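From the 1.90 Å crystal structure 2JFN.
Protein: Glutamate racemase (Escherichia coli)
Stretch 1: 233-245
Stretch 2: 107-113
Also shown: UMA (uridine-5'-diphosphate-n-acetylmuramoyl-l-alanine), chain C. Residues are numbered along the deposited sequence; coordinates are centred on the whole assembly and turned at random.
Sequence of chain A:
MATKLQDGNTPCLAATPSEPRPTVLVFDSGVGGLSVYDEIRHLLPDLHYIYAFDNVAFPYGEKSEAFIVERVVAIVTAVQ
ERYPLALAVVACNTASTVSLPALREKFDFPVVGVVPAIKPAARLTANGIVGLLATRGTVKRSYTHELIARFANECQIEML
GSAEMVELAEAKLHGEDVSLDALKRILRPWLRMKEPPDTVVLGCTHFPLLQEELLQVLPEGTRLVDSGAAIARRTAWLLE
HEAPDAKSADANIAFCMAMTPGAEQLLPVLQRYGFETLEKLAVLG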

ATOM      1  N   ARG A 233      -3.067 -12.224  -6.280  1.00 31.62           N
ATOM      2  CA  ARG A 233      -2.982 -13.682  -6.353  1.00 32.55           C
ATOM      3  C   ARG A 233      -3.038 -14.312  -4.960  1.00 32.57           C
ATOM      4  O   ARG A 233      -3.712 -15.317  -4.760  1.00 32.69           O
ATOM      5  CB  ARG A 233      -1.696 -14.117  -7.072  1.00 32.86           C
ATOM      6  CG  ARG A 233      -1.677 -13.804  -8.569  1.00 32.98           C
ATOM      7  CD  ARG A 233      -0.515 -14.522  -9.254  1.00 34.06           C
ATOM      8  NE  ARG A 233       0.787 -14.033  -8.802  1.00 34.89           N
ATOM      9  CZ  ARG A 233       1.382 -12.947  -9.288  1.00 35.40           C
ATOM     10  NH1 ARG A 233       0.799 -12.241 -10.246  1.00 35.59           N
ATOM     11  NH2 ARG A 233       2.554 -12.556  -8.806  1.00 35.89           N
ATOM     12  N   ARG A 234      -2.334 -13.724  -3.998  1.00 32.61           N
ATOM     13  CA  ARG A 234      -2.346 -14.253  -2.634  1.00 32.84           C
ATOM     14  C   ARG A 234      -3.752 -14.152  -2.032  1.00 33.23           C
ATOM     15  O   ARG A 234      -4.182 -15.038  -1.284  1.00 33.10           O
ATOM     16  CB  ARG A 234      -1.350 -13.490  -1.759  1.00 32.78           C
ATOM     17  CG  ARG A 234      -1.325 -13.936  -0.304  1.00 33.27           C
ATOM     18  CD  ARG A 234      -0.988 -15.423  -0.155  1.00 33.63           C
ATOM     19  NE  ARG A 234      -0.771 -15.775   1.247  1.00 34.67           N
ATOM     20  CZ  ARG A 234      -0.512 -17.002   1.685  1.00 34.84           C
ATOM     21  NH1 ARG A 234      -0.439 -18.011   0.826  1.00 35.01           N
ATOM     22  NH2 ARG A 234      -0.321 -17.219   2.980  1.00 35.15           N
ATOM     23  N   THR A 235      -4.461 -13.077  -2.369  1.00 32.93           N
ATOM     24  CA  THR A 235      -5.821 -12.853  -1.880  1.00 33.19           C
ATOM     25  C   THR A 235      -6.762 -13.915  -2.445  1.00 33.74           C
ATOM     26  O   THR A 235      -7.564 -14.505  -1.712  1.00 33.08           O
ATOM     27  CB  THR A 235      -6.322 -11.442  -2.275  1.00 32.74           C
ATOM     28  OG1 THR A 235      -5.549 -10.461  -1.573  1.00 32.01           O
ATOM     29  CG2 THR A 235      -7.806 -11.260  -1.925  1.00 32.30           C
ATOM     30  N   ALA A 236      -6.649 -14.165  -3.746  1.00 34.60           N
ATOM     31  CA  ALA A 236      -7.475 -15.171  -4.401  1.00 35.65           C
ATOM     32  C   ALA A 236      -7.194 -16.554  -3.807  1.00 36.35           C
ATOM     33  O   ALA A 236      -8.106 -17.362  -3.643  1.00 36.64           O
ATOM     34  CB  ALA A 236      -7.203 -15.178  -5.902  1.00 35.86           C
ATOM     35  N   TRP A 237      -5.936 -16.829  -3.477  1.00 37.16           N
ATOM     36  CA  TRP A 237      -5.589 -18.126  -2.904  1.00 38.00           C
ATOM     37  C   TRP A 237      -6.190 -18.290  -1.504  1.00 38.01           C
ATOM     38  O   TRP A 237      -6.691 -19.362  -1.153  1.00 37.78           O
ATOM     39  CB  TRP A 237      -4.070 -18.291  -2.812  1.00 38.98           C
ATOM     40  CG  TRP A 237      -3.645 -19.693  -2.448  1.00 40.50           C
ATOM     41  CD1 TRP A 237      -3.535 -20.765  -3.295  1.00 41.31           C
ATOM     42  CD2 TRP A 237      -3.307 -20.181  -1.142  1.00 40.98           C
ATOM     43  NE1 TRP A 237      -3.148 -21.887  -2.596  1.00 41.47           N
ATOM     44  CE2 TRP A 237      -3.001 -21.557  -1.273  1.00 41.43           C
ATOM     45  CE3 TRP A 237      -3.233 -19.592   0.127  1.00 41.27           C
ATOM     46  CZ2 TRP A 237      -2.628 -22.351  -0.182  1.00 41.56           C
ATOM     47  CZ3 TRP A 237      -2.863 -20.384   1.214  1.00 41.51           C
ATOM     48  CH2 TRP A 237      -2.564 -21.749   1.049  1.00 41.65           C
ATOM     49  N   LEU A 238      -6.130 -17.229  -0.706  1.00 37.56           N
ATOM     50  CA  LEU A 238      -6.661 -17.270   0.652  1.00 37.57           C
ATOM     51  C   LEU A 238      -8.179 -17.355   0.666  1.00 37.81           C
ATOM     52  O   LEU A 238      -8.762 -18.004   1.535  1.00 37.91           O
ATOM     53  CB  LEU A 238      -6.197 -16.042   1.438  1.00 36.67           C
ATOM     54  CG  LEU A 238      -4.698 -16.002   1.731  1.00 36.43           C
ATOM     55  CD1 LEU A 238      -4.325 -14.675   2.349  1.00 36.24           C
ATOM     56  CD2 LEU A 238      -4.325 -17.145   2.664  1.00 36.56           C
ATOM     57  N   LEU A 239      -8.825 -16.701  -0.288  1.00 38.48           N
ATOM     58  CA  LEU A 239     -10.277 -16.747  -0.347  1.00 39.58           C
ATOM     59  C   LEU A 239     -10.708 -18.166  -0.707  1.00 40.79           C
ATOM     60  O   LEU A 239     -11.853 -18.557  -0.477  1.00 40.92           O
ATOM     61  CB  LEU A 239     -10.803 -15.754  -1.384  1.00 39.09           C
ATOM     62  CG  LEU A 239     -10.664 -14.272  -1.005  1.00 38.87           C
ATOM     63  CD1 LEU A 239     -11.100 -13.397  -2.164  1.00 38.45           C
ATOM     64  CD2 LEU A 239     -11.499 -13.980   0.239  1.00 38.47           C
ATOM     65  N   GLU A 240      -9.775 -18.934  -1.259  1.00 41.65           N
ATOM     66  CA  GLU A 240     -10.059 -20.303  -1.666  1.00 42.84           C
ATOM     67  C   GLU A 240      -9.701 -21.345  -0.623  1.00 43.09           C
ATOM     68  O   GLU A 240     -10.416 -22.330  -0.463  1.00 43.08           O
ATOM     69  CB  GLU A 240      -9.314 -20.637  -2.963  1.00 43.65           C
ATOM     70  CG  GLU A 240      -9.817 -19.890  -4.189  1.00 45.38           C
ATOM     71  CD  GLU A 240     -11.307 -20.087  -4.416  1.00 46.58           C
ATOM     72  OE1 GLU A 240     -11.753 -21.258  -4.462  1.00 47.04           O
ATOM     73  OE2 GLU A 240     -12.029 -19.070  -4.551  1.00 47.22           O
ATOM     74  N   HIS A 241      -8.602 -21.130   0.092  1.00 43.49           N
ATOM     75  CA  HIS A 241      -8.154 -22.108   1.072  1.00 44.38           C
ATOM     76  C   HIS A 241      -8.195 -21.727   2.556  1.00 44.07           C
ATOM     77  O   HIS A 241      -7.857 -22.557   3.402  1.00 44.13           O
ATOM     78  CB  HIS A 241      -6.731 -22.553   0.707  1.00 45.65           C
ATOM     79  CG  HIS A 241      -6.601 -23.078  -0.693  1.00 47.27           C
ATOM     80  ND1 HIS A 241      -5.388 -23.428  -1.246  1.00 47.83           N
ATOM     81  CD2 HIS A 241      -7.530 -23.300  -1.653  1.00 47.86           C
ATOM     82  CE1 HIS A 241      -5.574 -23.840  -2.488  1.00 48.31           C
ATOM     83  NE2 HIS A 241      -6.865 -23.772  -2.760  1.00 48.70           N
ATOM     84  N   GLU A 242      -8.612 -20.505   2.891  1.00 43.53           N
ATOM     85  CA  GLU A 242      -8.627 -20.106   4.300  1.00 42.98           C
ATOM     86  C   GLU A 242      -9.731 -19.175   4.793  1.00 42.31           C
ATOM     87  O   GLU A 242     -10.093 -19.217   5.967  1.00 42.11           O
ATOM     88  CB  GLU A 242      -7.284 -19.469   4.670  1.00 43.70           C
ATOM     89  CG  GLU A 242      -6.118 -20.431   4.723  1.00 44.78           C
ATOM     90  CD  GLU A 242      -4.813 -19.730   5.032  1.00 45.69           C
ATOM     91  OE1 GLU A 242      -4.801 -18.849   5.923  1.00 45.73           O
ATOM     92  OE2 GLU A 242      -3.795 -20.068   4.391  1.00 46.45           O
ATOM     93  N   ALA A 243     -10.260 -18.333   3.914  1.00 41.35           N
ATOM     94  CA  ALA A 243     -11.286 -17.372   4.309  1.00 40.63           C
ATOM     95  C   ALA A 243     -12.615 -17.964   4.768  1.00 40.38           C
ATOM     96  O   ALA A 243     -13.170 -18.860   4.128  1.00 39.78           O
ATOM     97  CB  ALA A 243     -11.537 -16.389   3.171  1.00 40.62           C
ATOM     98  N   PRO A 244     -13.146 -17.464   5.897  1.00 39.91           N
ATOM     99  CA  PRO A 244     -14.426 -17.956   6.412  1.00 39.80           C
ATOM    100  C   PRO A 244     -15.543 -17.417   5.523  1.00 39.90           C
ATOM    101  O   PRO A 244     -15.341 -16.449   4.787  1.00 39.34           O
ATOM    102  CB  PRO A 244     -14.469 -17.384   7.829  1.00 39.91           C
ATOM    103  CG  PRO A 244     -13.718 -16.081   7.681  1.00 39.75           C
ATOM    104  CD  PRO A 244     -12.539 -16.490   6.826  1.00 39.77           C
ATOM    105  N   ASP A 245     -16.716 -18.042   5.587  1.00 40.00           N
ATOM    106  CA  ASP A 245     -17.861 -17.630   4.776  1.00 40.24           C
ATOM    107  C   ASP A 245     -18.481 -16.310   5.237  1.00 40.06           C
ATOM    108  O   ASP A 245     -19.610 -16.286   5.732  1.00 40.25           O
ATOM    109  CB  ASP A 245     -18.936 -18.729   4.797  1.00 41.09           C
ATOM    110  CG  ASP A 245     -20.051 -18.475   3.798  1.00 41.84           C
ATOM    111  OD1 ASP A 245     -21.158 -19.025   3.976  1.00 42.48           O
ATOM    112  OD2 ASP A 245     -19.822 -17.732   2.822  1.00 42.69           O
TER
HETATM  113  N1  UMA C1286       3.986 -10.002  -1.714  1.00 29.94           N
HETATM  114  C2  UMA C1286       3.589  -9.398  -0.417  1.00 29.32           C
HETATM  115  N3  UMA C1286       2.602 -10.080   0.277  1.00 29.55           N
HETATM  116  C4  UMA C1286       1.971 -11.262  -0.140  1.00 29.59           C
HETATM  117  C5  UMA C1286       2.426 -11.826  -1.479  1.00 29.56           C
HETATM  118  C6  UMA C1286       3.382 -11.181  -2.178  1.00 29.26           C
HETATM  119  O2  UMA C1286       4.075  -8.371   0.032  1.00 29.70           O
HETATM  120  O4  UMA C1286       1.108 -11.767   0.562  1.00 30.57           O
HETATM  121  C1B UMA C1286       5.055  -9.271  -2.482  1.00 29.97           C
HETATM  122  C2B UMA C1286       6.437  -9.652  -1.980  1.00 30.33           C
HETATM  123  O2' UMA C1286       7.380  -8.512  -1.900  1.00 29.77           O
HETATM  124  C3B UMA C1286       6.965 -10.732  -2.865  1.00 30.56           C
HETATM  125  C4B UMA C1286       6.338 -10.279  -4.170  1.00 31.30           C
HETATM  126  O4B UMA C1286       5.117  -9.626  -3.843  1.00 30.67           O
HETATM  127  O3B UMA C1286       8.406 -10.588  -2.761  1.00 31.06           O
HETATM  128  C5B UMA C1286       6.003 -11.367  -5.110  1.00 31.78           C
HETATM  129  O5B UMA C1286       5.342 -12.383  -4.445  1.00 33.40           O
HETATM  130  PA  UMA C1286       5.004 -13.792  -5.101  1.00 34.79           P
HETATM  131  O1A UMA C1286       3.937 -14.338  -4.251  1.00 34.47           O
HETATM  132  O2A UMA C1286       4.678 -13.602  -6.478  1.00 33.73           O
HETATM  133  O3A UMA C1286       6.371 -14.627  -4.861  1.00 35.18           O
HETATM  134  PB  UMA C1286       7.694 -14.351  -4.012  1.00 37.02           P
HETATM  135  O1B UMA C1286       8.412 -13.184  -4.478  1.00 36.86           O
HETATM  136  O2B UMA C1286       8.422 -15.620  -3.913  1.00 37.25           O
HETATM  137  O1' UMA C1286       7.030 -14.120  -2.528  1.00 37.25           O
HETATM  138  C1' UMA C1286       7.073 -15.021  -1.421  1.00 37.93           C
HETATM  139  C2' UMA C1286       5.773 -15.033  -0.661  1.00 38.46           C
HETATM  140  N2' UMA C1286       4.649 -15.490  -1.500  1.00 38.63           N
HETATM  141  C7' UMA C1286       4.024 -16.658  -1.280  1.00 39.00           C
HETATM  142  O7' UMA C1286       4.234 -17.331  -0.275  1.00 39.50           O
HETATM  143  C8' UMA C1286       3.014 -17.146  -2.297  1.00 39.26           C
HETATM  144  C3' UMA C1286       5.527 -13.620  -0.107  1.00 38.65           C
HETATM  145  O3' UMA C1286       4.316 -13.594   0.725  1.00 39.05           O
HETATM  146  C4' UMA C1286       6.728 -13.133   0.739  1.00 38.99           C
HETATM  147  O4' UMA C1286       6.510 -11.820   1.216  1.00 39.14           O
HETATM  148  C5' UMA C1286       8.011 -13.188  -0.095  1.00 39.08           C
HETATM  149  O5' UMA C1286       8.182 -14.566  -0.600  1.00 38.34           O
HETATM  150  C6' UMA C1286       9.266 -12.860   0.693  1.00 39.49           C
HETATM  151  O6' UMA C1286       9.363 -13.701   1.833  1.00 40.33           O
HETATM  152  C18 UMA C1286       3.952 -14.471   1.820  1.00 39.32           C
HETATM  153  C19 UMA C1286       4.276 -13.919   3.169  1.00 39.68           C
HETATM  154  O18 UMA C1286       4.549 -14.654   4.101  1.00 40.46           O
HETATM  155  C20 UMA C1286       2.500 -14.943   1.598  1.00 39.34           C
HETATM  156  N4  UMA C1286       4.236 -12.579   3.256  1.00 39.52           N
HETATM  157  C21 UMA C1286       4.367 -11.797   4.494  1.00 39.62           C
HETATM  158  C22 UMA C1286       3.436 -12.247   5.659  1.00 39.22           C
HETATM  159  O19 UMA C1286       2.335 -12.755   5.348  1.00 39.54           O
HETATM  160  O20 UMA C1286       3.824 -12.100   6.845  1.00 39.22           O
HETATM  161  C23 UMA C1286       4.117 -10.316   4.185  1.00 39.39           C
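Stretch 2 (107-113) FDFPVVG

Stretch 1 opens as the closing part of a helix that begins earlier in the chain and runs through H241; E242 is the first residue to leave helical phi/psi, A243 and P244 continue as an extended loop, and D245 follows in the loop. Within the helix, the amide N of L238 bonds to R234 O at 3.0 Å and that of L239 to T235 O at 2.9 Å. At the end, L238 O receives two backbone hydrogen bonds, from E242 N and from A243 N, both at 2.8 Å, so the chain is tied back to the last turn as it leaves the helix. Stretch 2 is extended for most of its length: F107 is the first residue after a helix to leave helical phi/psi, D108 to P110 are loop, and V111 and V112 form a short strand.

The two stretches run in opposite senses. A243 lies nearest F109, with 5.7 Å between A243 CA and F109 CA, and T235 lies nearest V112, with 7.2 Å between T235 CA and V112 CA; as stretch 2 advances from F109 to V112, its partners step back from the tail into the helix. No hydrogen bond joins the stretches, and their contact, which buries 334 Å² counting both sides, rests on packing.

V112 and P110 both direct CA-to-CB toward stretch 1, while V111 between them points away, the alternation expected of an extended chain. L238, also directed toward its partner, meets both: its CD1 approaches V112 CG2 to 3.3 Å, a tight apolar contact, and P110 CB to 4.0 Å. With chi1 m and chi2 t, L238 thus bridges the two inward-facing residues of stretch 2. The valine, chi1 t, also brings CG2 to 4.3 Å from R234 CG and to 4.3 Å from T235 OG1, so one methyl touches three residues of the helix.

P110 has the largest covered area in the contact and sits against the helix end and the tail beyond it. Its CD lies 3.7 Å from A243 CA, 4.0 Å from E242 O and 3.9 Å from P244 CD, and its CG lies 4.2 Å from A243 CB. Farther along the tail, P244 CD also reaches F109 CB at 3.9 Å, and P244 CG comes to 4.0 Å from D108 O. F109 offers its CB here, but the end of its side chain, chi1 p, leads away from stretch 1.

The ligand UMA meets both stretches near the V112 end. Its N3 donates a hydrogen bond to G113 O at 2.9 Å, and an ideal CB on G113 would be crowded by UMA C23 at 3.4 Å. UMA O4 lies 3.4 Å from R234 CG and 3.6 Å from V112 CG1, in reach of both stretches. One face of the R234 guanidinium is covered by UMA C20, whereas the R233 guanidinium meets UMA O2A edge-on, through a weak hydrogen bond from R233 NH2 to UMA O2A at 3.3 Å.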

ATOM      1  N   PHE A 107      -7.725 -11.805  15.051  1.00 28.37           N
ATOM      2  CA  PHE A 107      -8.776 -12.195  14.126  1.00 28.51           C
ATOM      3  C   PHE A 107      -8.717 -13.606  13.578  1.00 28.85           C
ATOM      4  O   PHE A 107      -7.654 -14.222  13.514  1.00 28.61           O
ATOM      5  CB  PHE A 107      -8.839 -11.186  12.979  1.00 28.11           C
ATOM      6  CG  PHE A 107      -9.000  -9.767  13.448  1.00 27.86           C
ATOM      7  CD1 PHE A 107      -7.906  -8.910  13.510  1.00 27.53           C
ATOM      8  CD2 PHE A 107     -10.238  -9.308  13.888  1.00 27.75           C
ATOM      9  CE1 PHE A 107      -8.041  -7.615  14.010  1.00 27.08           C
ATOM     10  CE2 PHE A 107     -10.387  -8.010  14.390  1.00 27.41           C
ATOM     11  CZ  PHE A 107      -9.286  -7.166  14.451  1.00 27.01           C
ATOM     12  N   ASP A 108      -9.883 -14.106  13.182  1.00 29.16           N
ATOM     13  CA  ASP A 108      -9.994 -15.450  12.640  1.00 29.72           C
ATOM     14  C   ASP A 108     -10.312 -15.477  11.162  1.00 29.83           C
ATOM     15  O   ASP A 108     -11.093 -16.299  10.678  1.00 30.36           O
ATOM     16  CB  ASP A 108     -11.022 -16.249  13.432  1.00 29.47           C
ATOM     17  CG  ASP A 108     -10.546 -16.541  14.831  1.00 29.74           C
ATOM     18  OD1 ASP A 108      -9.459 -17.144  14.963  1.00 29.19           O
ATOM     19  OD2 ASP A 108     -11.242 -16.162  15.795  1.00 29.72           O
ATOM     20  N   PHE A 109      -9.710 -14.543  10.447  1.00 29.48           N
ATOM     21  CA  PHE A 109      -9.846 -14.481   9.006  1.00 29.36           C
ATOM     22  C   PHE A 109      -8.424 -14.206   8.554  1.00 28.99           C
ATOM     23  O   PHE A 109      -7.635 -13.607   9.289  1.00 28.79           O
ATOM     24  CB  PHE A 109     -10.832 -13.385   8.562  1.00 28.81           C
ATOM     25  CG  PHE A 109     -10.591 -12.043   9.182  1.00 29.18           C
ATOM     26  CD1 PHE A 109      -9.508 -11.257   8.791  1.00 29.09           C
ATOM     27  CD2 PHE A 109     -11.466 -11.551  10.149  1.00 28.19           C
ATOM     28  CE1 PHE A 109      -9.302  -9.997   9.357  1.00 29.20           C
ATOM     29  CE2 PHE A 109     -11.272 -10.300  10.720  1.00 28.87           C
ATOM     30  CZ  PHE A 109     -10.188  -9.515  10.325  1.00 28.19           C
ATOM     31  N   PRO A 110      -8.061 -14.678   7.360  1.00 29.04           N
ATOM     32  CA  PRO A 110      -6.694 -14.442   6.894  1.00 29.02           C
ATOM     33  C   PRO A 110      -6.355 -12.965   6.721  1.00 28.61           C
ATOM     34  O   PRO A 110      -7.203 -12.156   6.348  1.00 28.77           O
ATOM     35  CB  PRO A 110      -6.639 -15.234   5.587  1.00 28.79           C
ATOM     36  CG  PRO A 110      -8.044 -15.163   5.092  1.00 29.59           C
ATOM     37  CD  PRO A 110      -8.860 -15.381   6.341  1.00 28.89           C
ATOM     38  N   VAL A 111      -5.110 -12.623   7.022  1.00 28.61           N
ATOM     39  CA  VAL A 111      -4.643 -11.251   6.892  1.00 28.17           C
ATOM     40  C   VAL A 111      -3.463 -11.243   5.932  1.00 28.51           C
ATOM     41  O   VAL A 111      -2.522 -12.017   6.091  1.00 28.55           O
ATOM     42  CB  VAL A 111      -4.192 -10.674   8.250  1.00 27.94           C
ATOM     43  CG1 VAL A 111      -3.728  -9.227   8.077  1.00 26.91           C
ATOM     44  CG2 VAL A 111      -5.345 -10.756   9.263  1.00 27.23           C
ATOM     45  N   VAL A 112      -3.525 -10.376   4.930  1.00 28.78           N
ATOM     46  CA  VAL A 112      -2.450 -10.272   3.953  1.00 29.08           C
ATOM     47  C   VAL A 112      -1.607  -9.048   4.261  1.00 29.49           C
ATOM     48  O   VAL A 112      -2.136  -7.980   4.576  1.00 29.47           O
ATOM     49  CB  VAL A 112      -3.013 -10.163   2.516  1.00 29.31           C
ATOM     50  CG1 VAL A 112      -1.885  -9.959   1.513  1.00 29.34           C
ATOM     51  CG2 VAL A 112      -3.782 -11.413   2.180  1.00 28.86           C
ATOM     52  N   GLY A 113      -0.291  -9.218   4.192  1.00 29.33           N
ATOM     53  CA  GLY A 113       0.611  -8.117   4.456  1.00 29.94           C
ATOM     54  C   GLY A 113       1.369  -7.751   3.197  1.00 30.66           C
ATOM     55  O   GLY A 113       1.222  -8.405   2.162  1.00 29.81           O
TER